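Local coordinates for coat protein (Papaya mosaic virus, PDB 4DOX) that forms the capsid of a flexible filamentous plant virus, probably by packing many copies of itself helically around the viral RNA, at residues L117-A125 with S135-F143; L61-S72 with L103-I114. All coordinates share one frame; numbering follows the deposited sequence.

Interaction 1: residues L117-A125 with S135-F143; sequences LRTDKMAPA and SAKFAAFDF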
loop_
_atom_site.group_PDB
_atom_site.type_symbol
_atom_site.label_atom_id
_atom_site.label_comp_id
_atom_site.label_asym_id
_atom_site.label_seq_id
_atom_site.Cartn_x
_atom_site.Cartn_y
_atom_site.Cartn_z
ATOM N N LEU A 117 -5.337 12.027 -0.225
ATOM C CA LEU A 117 -6.785 11.998 -0.125
ATOM C C LEU A 117 -7.346 12.359 1.256
ATOM O O LEU A 117 -8.414 12.969 1.346
ATOM C CB LEU A 117 -7.315 10.648 -0.590
ATOM C CG LEU A 117 -7.229 10.556 -2.107
ATOM C CD1 LEU A 117 -7.391 9.118 -2.526
ATOM C CD2 LEU A 117 -8.298 11.423 -2.703
ATOM N N ARG A 118 -6.620 12.010 2.317
ATOM C CA ARG A 118 -7.141 12.145 3.661
ATOM C C ARG A 118 -6.406 13.179 4.518
ATOM O O ARG A 118 -7.034 13.778 5.402
ATOM C CB ARG A 118 -7.130 10.792 4.358
ATOM C CG ARG A 118 -7.840 9.665 3.590
ATOM C CD ARG A 118 -9.272 9.561 3.957
ATOM N NE ARG A 118 -9.466 9.553 5.414
ATOM C CZ ARG A 118 -9.977 8.536 6.111
ATOM N NH1 ARG A 118 -10.361 7.407 5.501
ATOM N NH2 ARG A 118 -10.105 8.652 7.438
ATOM N N THR A 119 -5.111 13.391 4.282
ATOM C CA THR A 119 -4.314 14.311 5.095
ATOM C C THR A 119 -4.856 15.768 5.106
ATOM O O THR A 119 -5.219 16.312 4.051
ATOM C CB THR A 119 -2.874 14.286 4.647
ATOM O OG1 THR A 119 -2.415 12.942 4.730
ATOM C CG2 THR A 119 -1.990 15.189 5.495
ATOM N N ASP A 120 -4.920 16.358 6.312
ATOM C CA ASP A 120 -5.581 17.658 6.607
ATOM C C ASP A 120 -7.065 17.750 6.170
ATOM O O ASP A 120 -7.626 18.852 6.130
ATOM C CB ASP A 120 -4.765 18.869 6.078
ATOM C CG ASP A 120 -3.308 18.865 6.547
ATOM O OD1 ASP A 120 -3.003 18.341 7.638
ATOM O OD2 ASP A 120 -2.457 19.407 5.812
ATOM N N LYS A 121 -7.685 16.597 5.876
ATOM C CA LYS A 121 -9.125 16.506 5.558
ATOM C C LYS A 121 -9.942 15.587 6.472
ATOM O O LYS A 121 -10.896 16.061 7.078
ATOM C CB LYS A 121 -9.352 16.120 4.105
ATOM C CG LYS A 121 -8.979 17.208 3.133
ATOM C CD LYS A 121 -8.801 16.608 1.741
ATOM C CE LYS A 121 -7.853 17.480 0.916
ATOM N NZ LYS A 121 -8.550 18.452 0.012
ATOM N N MET A 122 -9.610 14.287 6.543
ATOM C CA MET A 122 -10.241 13.364 7.523
ATOM C C MET A 122 -9.213 12.390 8.111
ATOM O O MET A 122 -8.828 11.389 7.473
ATOM C CB MET A 122 -11.418 12.535 6.949
ATOM C CG MET A 122 -12.427 13.194 5.979
ATOM S SD MET A 122 -13.015 12.034 4.610
ATOM C CE MET A 122 -14.222 13.056 3.698
ATOM N N ALA A 123 -8.796 12.662 9.344
ATOM C CA ALA A 123 -7.786 11.852 10.040
ATOM C C ALA A 123 -8.175 10.358 10.217
ATOM O O ALA A 123 -9.339 10.005 10.152
ATOM C CB ALA A 123 -7.493 12.477 11.365
ATOM N N PRO A 124 -7.190 9.469 10.440
ATOM C CA PRO A 124 -7.607 8.127 10.817
ATOM C C PRO A 124 -8.730 8.113 11.889
ATOM O O PRO A 124 -8.610 8.724 12.962
ATOM C CB PRO A 124 -6.297 7.513 11.344
ATOM C CG PRO A 124 -5.297 8.071 10.521
ATOM C CD PRO A 124 -5.735 9.517 10.242
ATOM N N ALA A 125 -9.812 7.399 11.611
ATOM C CA ALA A 125 -10.933 7.360 12.554
ATOM C C ALA A 125 -10.521 7.145 14.044
ATOM O O ALA A 125 -10.999 7.852 14.941
ATOM C CB ALA A 125 -11.968 6.356 12.104
ATOM N N SER A 135 -1.711 16.693 17.045
ATOM C CA SER A 135 -0.789 17.178 16.036
ATOM C C SER A 135 -0.052 16.074 15.234
ATOM O O SER A 135 0.564 16.368 14.247
ATOM C CB SER A 135 0.184 18.157 16.672
ATOM O OG SER A 135 0.268 17.905 18.054
ATOM N N ALA A 136 -0.087 14.819 15.666
ATOM C CA ALA A 136 0.538 13.731 14.907
ATOM C C ALA A 136 -0.513 12.829 14.268
ATOM O O ALA A 136 -0.213 11.798 13.723
ATOM C CB ALA A 136 1.487 12.931 15.777
ATOM N N LYS A 137 -1.752 13.277 14.327
ATOM C CA LYS A 137 -2.944 12.565 13.936
ATOM C C LYS A 137 -2.905 11.843 12.597
ATOM O O LYS A 137 -3.404 10.734 12.463
ATOM C CB LYS A 137 -3.930 13.639 13.664
ATOM C CG LYS A 137 -4.981 13.790 14.567
ATOM C CD LYS A 137 -6.136 14.146 13.728
ATOM C CE LYS A 137 -6.303 15.586 13.510
ATOM N NZ LYS A 137 -6.698 16.152 14.783
ATOM N N PHE A 138 -2.360 12.540 11.600
ATOM C CA PHE A 138 -2.379 12.134 10.211
ATOM C C PHE A 138 -1.315 11.104 9.928
ATOM O O PHE A 138 -1.188 10.634 8.822
ATOM C CB PHE A 138 -2.298 13.360 9.305
ATOM C CG PHE A 138 -3.560 14.134 9.281
ATOM C CD1 PHE A 138 -3.677 15.368 9.928
ATOM C CD2 PHE A 138 -4.678 13.590 8.673
ATOM C CE1 PHE A 138 -4.890 16.050 9.929
ATOM C CE2 PHE A 138 -5.882 14.258 8.675
ATOM C CZ PHE A 138 -5.988 15.495 9.298
ATOM N N ALA A 139 -0.587 10.747 10.977
ATOM C CA ALA A 139 0.430 9.719 10.953
ATOM C C ALA A 139 -0.108 8.378 11.476
ATOM O O ALA A 139 0.584 7.372 11.445
ATOM C CB ALA A 139 1.575 10.172 11.785
ATOM N N ALA A 140 -1.350 8.372 11.969
ATOM C CA ALA A 140 -1.833 7.200 12.759
ATOM C C ALA A 140 -2.437 6.085 11.879
ATOM O O ALA A 140 -3.554 5.596 12.141
ATOM C CB ALA A 140 -2.782 7.621 13.904
ATOM N N PHE A 141 -1.719 5.737 10.817
ATOM C CA PHE A 141 -2.054 4.544 10.078
ATOM C C PHE A 141 -0.839 3.681 9.934
ATOM O O PHE A 141 0.310 4.184 9.942
ATOM C CB PHE A 141 -2.759 4.810 8.740
ATOM C CG PHE A 141 -1.998 5.666 7.760
ATOM C CD1 PHE A 141 -1.568 5.128 6.544
ATOM C CD2 PHE A 141 -1.795 7.045 7.992
ATOM C CE1 PHE A 141 -0.868 5.946 5.607
ATOM C CE2 PHE A 141 -1.122 7.842 7.069
ATOM C CZ PHE A 141 -0.664 7.303 5.879
ATOM N N ASP A 142 -1.077 2.372 9.833
ATOM C CA ASP A 142 0.016 1.433 9.914
ATOM C C ASP A 142 0.831 1.225 8.651
ATOM O O ASP A 142 1.677 0.337 8.632
ATOM C CB ASP A 142 -0.430 0.097 10.509
ATOM C CG ASP A 142 -1.376 -0.683 9.603
ATOM O OD1 ASP A 142 -1.498 -0.373 8.396
ATOM O OD2 ASP A 142 -1.994 -1.642 10.109
ATOM N N PHE A 143 0.605 2.010 7.603
ATOM C CA PHE A 143 1.490 1.968 6.442
ATOM C C PHE A 143 1.887 3.371 6.046
ATOM O O PHE A 143 2.077 3.683 4.853
ATOM C CB PHE A 143 0.850 1.231 5.264
ATOM C CG PHE A 143 -0.509 1.734 4.897
ATOM C CD1 PHE A 143 -1.629 1.399 5.680
ATOM C CD2 PHE A 143 -0.688 2.529 3.753
ATOM C CE1 PHE A 143 -2.930 1.841 5.324
ATOM C CE2 PHE A 143 -1.979 2.996 3.385
ATOM C CZ PHE A 143 -3.108 2.656 4.175
HETATM O O HOH W 1 -2.732 10.942 6.740
#
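The ring of Phe-138 lies against the turn that follows Arg-118 and loses the most surface to the contact. A torsion that sets CG anti to its own carbonyl carbon (chi1 -73°) lays the ring against residues 119-123. The amide N of Asp-120 sits over one face, 3.3 Å from Phe-138 CZ and offset toward the rim. A flat aromatic suits this place because it can lie along bare backbone. Ala-123 CB adds an apolar touch to Phe-138 CE2 at 3.6 Å, its small methyl letting the chains run close. Beside it, the rigid ring of Pro-124 rests on backbone: Pro-124 CD is 3.4 Å from Lys-137 O, while Pro-124 CG is 3.4 Å from Ala-140 O. No direct hydrogen bond joins the segments, but a water donates to both Thr-119 OG1 and Phe-138 O; Thr-119 OG1 also hydrogen-bonds to Trp-115 O. Arg-118 braces the turn from within: NE and NH2 both reach Met-122 O, NE at 2.8 Å, and NH2 also makes a salt bridge to Asp-69. The other side is looser and faces solvent. There the Asp-120 carboxylate stands nearly perpendicular to the Phe-138 ring (88°) and is paired through OD2 with Arg-161, and Lys-121 and Met-122 point away. This is loop-on-loop packing at the C-terminal end of a helix, facing a short 3-10 turn that runs into an inverse gamma turn centred on Ala-140.

Interaction 2: residues L61-S72 with L103-I114; sequences LELVNFCYDNGS and LRKFCRYFAPII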
loop_
_atom_site.group_PDB
_atom_site.type_symbol
_atom_site.label_atom_id
_atom_site.label_comp_id
_atom_site.label_asym_id
_atom_site.label_seq_id
_atom_site.Cartn_x
_atom_site.Cartn_y
_atom_site.Cartn_z
ATOM N N LEU A 61 -8.048 1.487 -4.272
ATOM C CA LEU A 61 -7.991 2.569 -3.247
ATOM C C LEU A 61 -9.108 2.515 -2.212
ATOM O O LEU A 61 -8.990 3.090 -1.129
ATOM C CB LEU A 61 -8.014 3.952 -3.875
ATOM C CG LEU A 61 -6.730 4.755 -4.051
ATOM C CD1 LEU A 61 -5.631 4.281 -3.188
ATOM C CD2 LEU A 61 -6.351 4.649 -5.477
ATOM N N GLU A 62 -10.201 1.851 -2.569
ATOM C CA GLU A 62 -11.302 1.688 -1.644
ATOM C C GLU A 62 -10.904 0.792 -0.489
ATOM O O GLU A 62 -11.286 1.045 0.650
ATOM C CB GLU A 62 -12.512 1.120 -2.351
ATOM C CG GLU A 62 -13.122 2.087 -3.338
ATOM C CD GLU A 62 -14.236 1.447 -4.122
ATOM O OE1 GLU A 62 -15.026 0.679 -3.535
ATOM O OE2 GLU A 62 -14.316 1.722 -5.335
ATOM N N LEU A 63 -10.112 -0.239 -0.789
ATOM C CA LEU A 63 -9.610 -1.133 0.242
ATOM C C LEU A 63 -8.550 -0.395 1.046
ATOM O O LEU A 63 -8.530 -0.479 2.296
ATOM C CB LEU A 63 -9.051 -2.421 -0.361
ATOM C CG LEU A 63 -8.280 -3.393 0.538
ATOM C CD1 LEU A 63 -9.142 -3.972 1.617
ATOM C CD2 LEU A 63 -7.787 -4.487 -0.315
ATOM N N VAL A 64 -7.705 0.356 0.338
ATOM C CA VAL A 64 -6.688 1.184 1.003
ATOM C C VAL A 64 -7.289 2.160 2.006
ATOM O O VAL A 64 -6.789 2.295 3.133
ATOM C CB VAL A 64 -5.806 1.938 -0.009
ATOM C CG1 VAL A 64 -4.704 2.658 0.716
ATOM C CG2 VAL A 64 -5.262 0.941 -1.056
ATOM N N ASN A 65 -8.354 2.842 1.604
ATOM C CA ASN A 65 -9.057 3.715 2.505
ATOM C C ASN A 65 -9.504 2.962 3.738
ATOM O O ASN A 65 -9.378 3.445 4.847
ATOM C CB ASN A 65 -10.298 4.277 1.819
ATOM C CG ASN A 65 -10.915 5.477 2.582
ATOM O OD1 ASN A 65 -10.243 6.494 2.862
ATOM N ND2 ASN A 65 -12.196 5.365 2.890
ATOM N N PHE A 66 -10.043 1.762 3.549
ATOM C CA PHE A 66 -10.620 1.031 4.666
ATOM C C PHE A 66 -9.500 0.770 5.662
ATOM O O PHE A 66 -9.702 0.916 6.869
ATOM C CB PHE A 66 -11.247 -0.299 4.223
ATOM C CG PHE A 66 -11.643 -1.163 5.385
ATOM C CD1 PHE A 66 -12.920 -1.076 5.931
ATOM C CD2 PHE A 66 -10.711 -2.013 5.990
ATOM C CE1 PHE A 66 -13.263 -1.853 7.050
ATOM C CE2 PHE A 66 -11.048 -2.789 7.085
ATOM C CZ PHE A 66 -12.310 -2.698 7.634
ATOM N N CYS A 67 -8.317 0.411 5.139
ATOM C CA CYS A 67 -7.135 0.094 5.972
ATOM C C CYS A 67 -6.529 1.310 6.642
ATOM O O CYS A 67 -5.995 1.201 7.769
ATOM C CB CYS A 67 -6.091 -0.662 5.172
ATOM S SG CYS A 67 -6.713 -2.331 4.815
ATOM N N TYR A 68 -6.655 2.465 5.974
ATOM C CA TYR A 68 -6.299 3.757 6.561
ATOM C C TYR A 68 -6.988 3.982 7.915
ATOM O O TYR A 68 -6.347 4.525 8.837
ATOM C CB TYR A 68 -6.610 4.892 5.589
ATOM C CG TYR A 68 -6.187 6.275 6.038
ATOM C CD1 TYR A 68 -4.940 6.792 5.664
ATOM C CD2 TYR A 68 -7.047 7.076 6.794
ATOM C CE1 TYR A 68 -4.543 8.083 6.039
ATOM C CE2 TYR A 68 -6.684 8.357 7.186
ATOM C CZ TYR A 68 -5.425 8.888 6.816
ATOM O OH TYR A 68 -5.034 10.191 7.225
ATOM N N ASP A 69 -8.260 3.549 8.050
ATOM C CA ASP A 69 -9.003 3.679 9.343
ATOM C C ASP A 69 -8.780 2.459 10.253
ATOM O O ASP A 69 -8.509 2.588 11.451
ATOM C CB ASP A 69 -10.506 3.994 9.139
ATOM C CG ASP A 69 -10.739 5.338 8.392
ATOM O OD1 ASP A 69 -10.230 6.383 8.882
ATOM O OD2 ASP A 69 -11.404 5.361 7.294
ATOM N N ASN A 70 -8.842 1.276 9.651
ATOM C CA ASN A 70 -8.996 0.038 10.421
ATOM C C ASN A 70 -7.742 -0.825 10.631
ATOM O O ASN A 70 -7.781 -1.739 11.419
ATOM C CB ASN A 70 -10.126 -0.788 9.822
ATOM C CG ASN A 70 -11.478 -0.051 9.857
ATOM O OD1 ASN A 70 -12.077 0.117 10.921
ATOM N ND2 ASN A 70 -11.953 0.388 8.693
ATOM N N GLY A 71 -6.626 -0.523 9.961
ATOM C CA GLY A 71 -5.469 -1.405 10.018
ATOM C C GLY A 71 -5.351 -2.257 8.768
ATOM O O GLY A 71 -6.322 -2.451 8.049
ATOM N N SER A 72 -4.147 -2.740 8.490
ATOM C CA SER A 72 -3.844 -3.493 7.258
ATOM C C SER A 72 -3.141 -4.799 7.646
ATOM O O SER A 72 -2.488 -5.443 6.841
ATOM C CB SER A 72 -2.974 -2.645 6.301
ATOM O OG SER A 72 -1.711 -2.359 6.875
ATOM N N LEU A 103 -1.620 -7.724 2.963
ATOM C CA LEU A 103 -2.511 -6.593 2.819
ATOM C C LEU A 103 -1.713 -5.314 3.169
ATOM O O LEU A 103 -1.921 -4.223 2.586
ATOM C CB LEU A 103 -3.701 -6.824 3.745
ATOM C CG LEU A 103 -4.813 -5.804 3.925
ATOM C CD1 LEU A 103 -5.457 -5.386 2.569
ATOM C CD2 LEU A 103 -5.830 -6.387 4.867
ATOM N N ARG A 104 -0.752 -5.480 4.079
ATOM C CA ARG A 104 0.033 -4.361 4.572
ATOM C C ARG A 104 0.922 -3.800 3.481
ATOM O O ARG A 104 0.996 -2.583 3.318
ATOM C CB ARG A 104 0.851 -4.776 5.791
ATOM C CG ARG A 104 2.009 -3.838 6.160
ATOM C CD ARG A 104 1.717 -2.754 7.131
ATOM N NE ARG A 104 0.663 -3.055 8.102
ATOM C CZ ARG A 104 0.835 -3.460 9.372
ATOM N NH1 ARG A 104 2.034 -3.673 9.857
ATOM N NH2 ARG A 104 -0.215 -3.667 10.158
ATOM N N LYS A 105 1.579 -4.688 2.736
ATOM C CA LYS A 105 2.485 -4.265 1.678
ATOM C C LYS A 105 1.709 -3.628 0.571
ATOM O O LYS A 105 2.180 -2.645 0.006
ATOM C CB LYS A 105 3.350 -5.423 1.141
ATOM C CG LYS A 105 4.524 -5.670 2.007
ATOM C CD LYS A 105 5.124 -7.028 1.763
ATOM C CE LYS A 105 6.152 -7.371 2.857
ATOM N NZ LYS A 105 6.962 -8.532 2.394
ATOM N N PHE A 106 0.542 -4.181 0.242
ATOM C CA PHE A 106 -0.312 -3.622 -0.787
ATOM C C PHE A 106 -0.764 -2.190 -0.424
ATOM O O PHE A 106 -0.739 -1.292 -1.258
ATOM C CB PHE A 106 -1.552 -4.501 -0.940
ATOM C CG PHE A 106 -2.484 -4.086 -2.081
ATOM C CD1 PHE A 106 -3.672 -3.395 -1.826
ATOM C CD2 PHE A 106 -2.178 -4.399 -3.402
ATOM C CE1 PHE A 106 -4.527 -3.012 -2.865
ATOM C CE2 PHE A 106 -3.061 -4.025 -4.466
ATOM C CZ PHE A 106 -4.234 -3.334 -4.184
ATOM N N CYS A 107 -1.207 -1.978 0.819
ATOM C CA CYS A 107 -1.625 -0.629 1.237
ATOM C C CYS A 107 -0.437 0.327 1.184
ATOM O O CYS A 107 -0.602 1.467 0.779
ATOM C CB CYS A 107 -2.278 -0.642 2.624
ATOM S SG CYS A 107 -3.838 -1.630 2.607
ATOM N N ARG A 108 0.756 -0.167 1.538
ATOM C CA ARG A 108 1.936 0.642 1.615
ATOM C C ARG A 108 2.247 1.189 0.240
ATOM O O ARG A 108 2.721 2.318 0.126
ATOM C CB ARG A 108 3.099 -0.185 2.110
ATOM C CG ARG A 108 4.228 0.665 2.598
ATOM C CD ARG A 108 5.330 -0.154 3.132
ATOM N NE ARG A 108 5.133 -0.484 4.535
ATOM C CZ ARG A 108 5.101 -1.716 5.019
ATOM N NH1 ARG A 108 5.256 -2.742 4.198
ATOM N NH2 ARG A 108 4.900 -1.913 6.318
ATOM N N TYR A 109 1.949 0.388 -0.793
ATOM C CA TYR A 109 2.225 0.733 -2.188
ATOM C C TYR A 109 1.398 1.937 -2.664
ATOM O O TYR A 109 1.763 2.594 -3.685
ATOM C CB TYR A 109 1.961 -0.482 -3.109
ATOM C CG TYR A 109 2.169 -0.187 -4.587
ATOM C CD1 TYR A 109 3.461 0.128 -5.108
ATOM C CD2 TYR A 109 1.101 -0.237 -5.476
ATOM C CE1 TYR A 109 3.679 0.389 -6.495
ATOM C CE2 TYR A 109 1.294 0.029 -6.873
ATOM C CZ TYR A 109 2.591 0.346 -7.366
ATOM O OH TYR A 109 2.753 0.618 -8.708
ATOM N N PHE A 110 0.281 2.187 -1.950
ATOM C CA PHE A 110 -0.644 3.258 -2.267
ATOM C C PHE A 110 -0.649 4.328 -1.188
ATOM O O PHE A 110 -1.434 5.259 -1.244
ATOM C CB PHE A 110 -2.059 2.701 -2.403
ATOM C CG PHE A 110 -2.226 1.752 -3.567
ATOM C CD1 PHE A 110 -2.169 0.370 -3.374
ATOM C CD2 PHE A 110 -2.428 2.251 -4.862
ATOM C CE1 PHE A 110 -2.292 -0.517 -4.472
ATOM C CE2 PHE A 110 -2.572 1.362 -5.965
ATOM C CZ PHE A 110 -2.515 -0.025 -5.765
ATOM N N ALA A 111 0.226 4.196 -0.198
ATOM C CA ALA A 111 0.298 5.180 0.886
ATOM C C ALA A 111 0.260 6.645 0.368
ATOM O O ALA A 111 -0.547 7.438 0.879
ATOM C CB ALA A 111 1.493 4.942 1.816
ATOM N N PRO A 112 1.084 7.004 -0.663
ATOM C CA PRO A 112 1.100 8.444 -1.055
ATOM C C PRO A 112 -0.236 8.959 -1.595
ATOM O O PRO A 112 -0.569 10.121 -1.399
ATOM C CB PRO A 112 2.202 8.520 -2.119
ATOM C CG PRO A 112 3.053 7.345 -1.835
ATOM C CD PRO A 112 2.124 6.250 -1.386
ATOM N N ILE A 113 -1.017 8.089 -2.225
ATOM C CA ILE A 113 -2.294 8.502 -2.781
ATOM C C ILE A 113 -3.300 8.757 -1.637
ATOM O O ILE A 113 -4.047 9.747 -1.662
ATOM C CB ILE A 113 -2.865 7.419 -3.684
ATOM C CG1 ILE A 113 -1.852 6.915 -4.730
ATOM C CG2 ILE A 113 -4.112 7.900 -4.331
ATOM C CD1 ILE A 113 -1.246 8.011 -5.578
ATOM N N ILE A 114 -3.335 7.868 -0.637
ATOM C CA ILE A 114 -4.326 8.001 0.403
ATOM C C ILE A 114 -3.899 9.158 1.291
ATOM O O ILE A 114 -4.751 9.929 1.772
ATOM C CB ILE A 114 -4.578 6.709 1.205
ATOM C CG1 ILE A 114 -5.905 6.817 1.969
ATOM C CG2 ILE A 114 -3.411 6.405 2.158
ATOM C CD1 ILE A 114 -7.169 6.967 1.087
HETATM O O HOH W 2 -0.853 -7.497 6.042
#
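Ser-72, Ile-114 and Val-64 lose the most surface here. Ser-72 lies just beyond the end of helix 56-70 and carries the polar part. Arg-104 NE donates to Ser-72 OG at 2.8 Å in a fairly straight bond (161°), with the oxygen at the edge of the guanidinium and almost in its plane. The bends at chi2 and chi3 of Arg-104 fold its chain back to the serine. Asp-142 binds both partners, hydrogen-bonding to the hydroxyl and forming a salt bridge with Arg-104 NH2, so the small serine fits inside a partly exposed polar network that probably stabilises both charges. A water links Ser-72 O, to which it donates, with Arg-104 N.

Ile-114, at the other end, makes no polar bond across the contact; its apolar branches pack on Tyr-68, Val-64 and the side of Asn-65. Ile-114 CG1, anti to the backbone N (chi1 -163°), reaches Tyr-68 CD1 at 3.8 Å. Ile-114 crosses Asn-65 at about a right angle, CD1 lying near Asn-65 OD1, which Arg-118 also binds. Its branched shape lets it touch two successive turns of helix 61-70.

In the middle, Val-64 CG1 meets Ile-114 CB at 4.1 Å as the two side chains run past each other in opposite directions, and Val-64 CG2 packs on Phe-110 CB at 3.9 Å. A compact beta-branched residue suits this point, where the backbones come close. Nearby, Cys-67 CB touches Cys-107 SG at 3.5 Å; the two sulfurs, 3.7 Å apart, form no disulfide. Leu-63 packs on Leu-103 and, with Phe-106, on Val-96 of helix 89-98. Helices 61-70 and 103-108, axes 9.9 Å apart and crossing at -108°, form part of the buried core of an all-helical viral coat protein.

Interaction 2 closes before interaction 1 opens, and helix 111-118 runs from one to the other: its first turn packs in interaction 2, its last residues enter interaction 1. Their centres are 12 Å apart. Interaction 2 is buried, its centre about 5 Å from the centre of the chain, against about 15 Å for the partly buried interaction 1. The two also touch directly: Pro-124 packs on Tyr-68 and Phe-143 against the backbone of Cys-107, Arg-118 reaches Asp-69 on helix 56-70, and Asp-142 reaches Ser-72 just beyond that helix and Arg-104 on helix 103-108. Apolar and charged contacts thus secure the post-helix loops to the helical core, consistent with a single compact coat-protein fold.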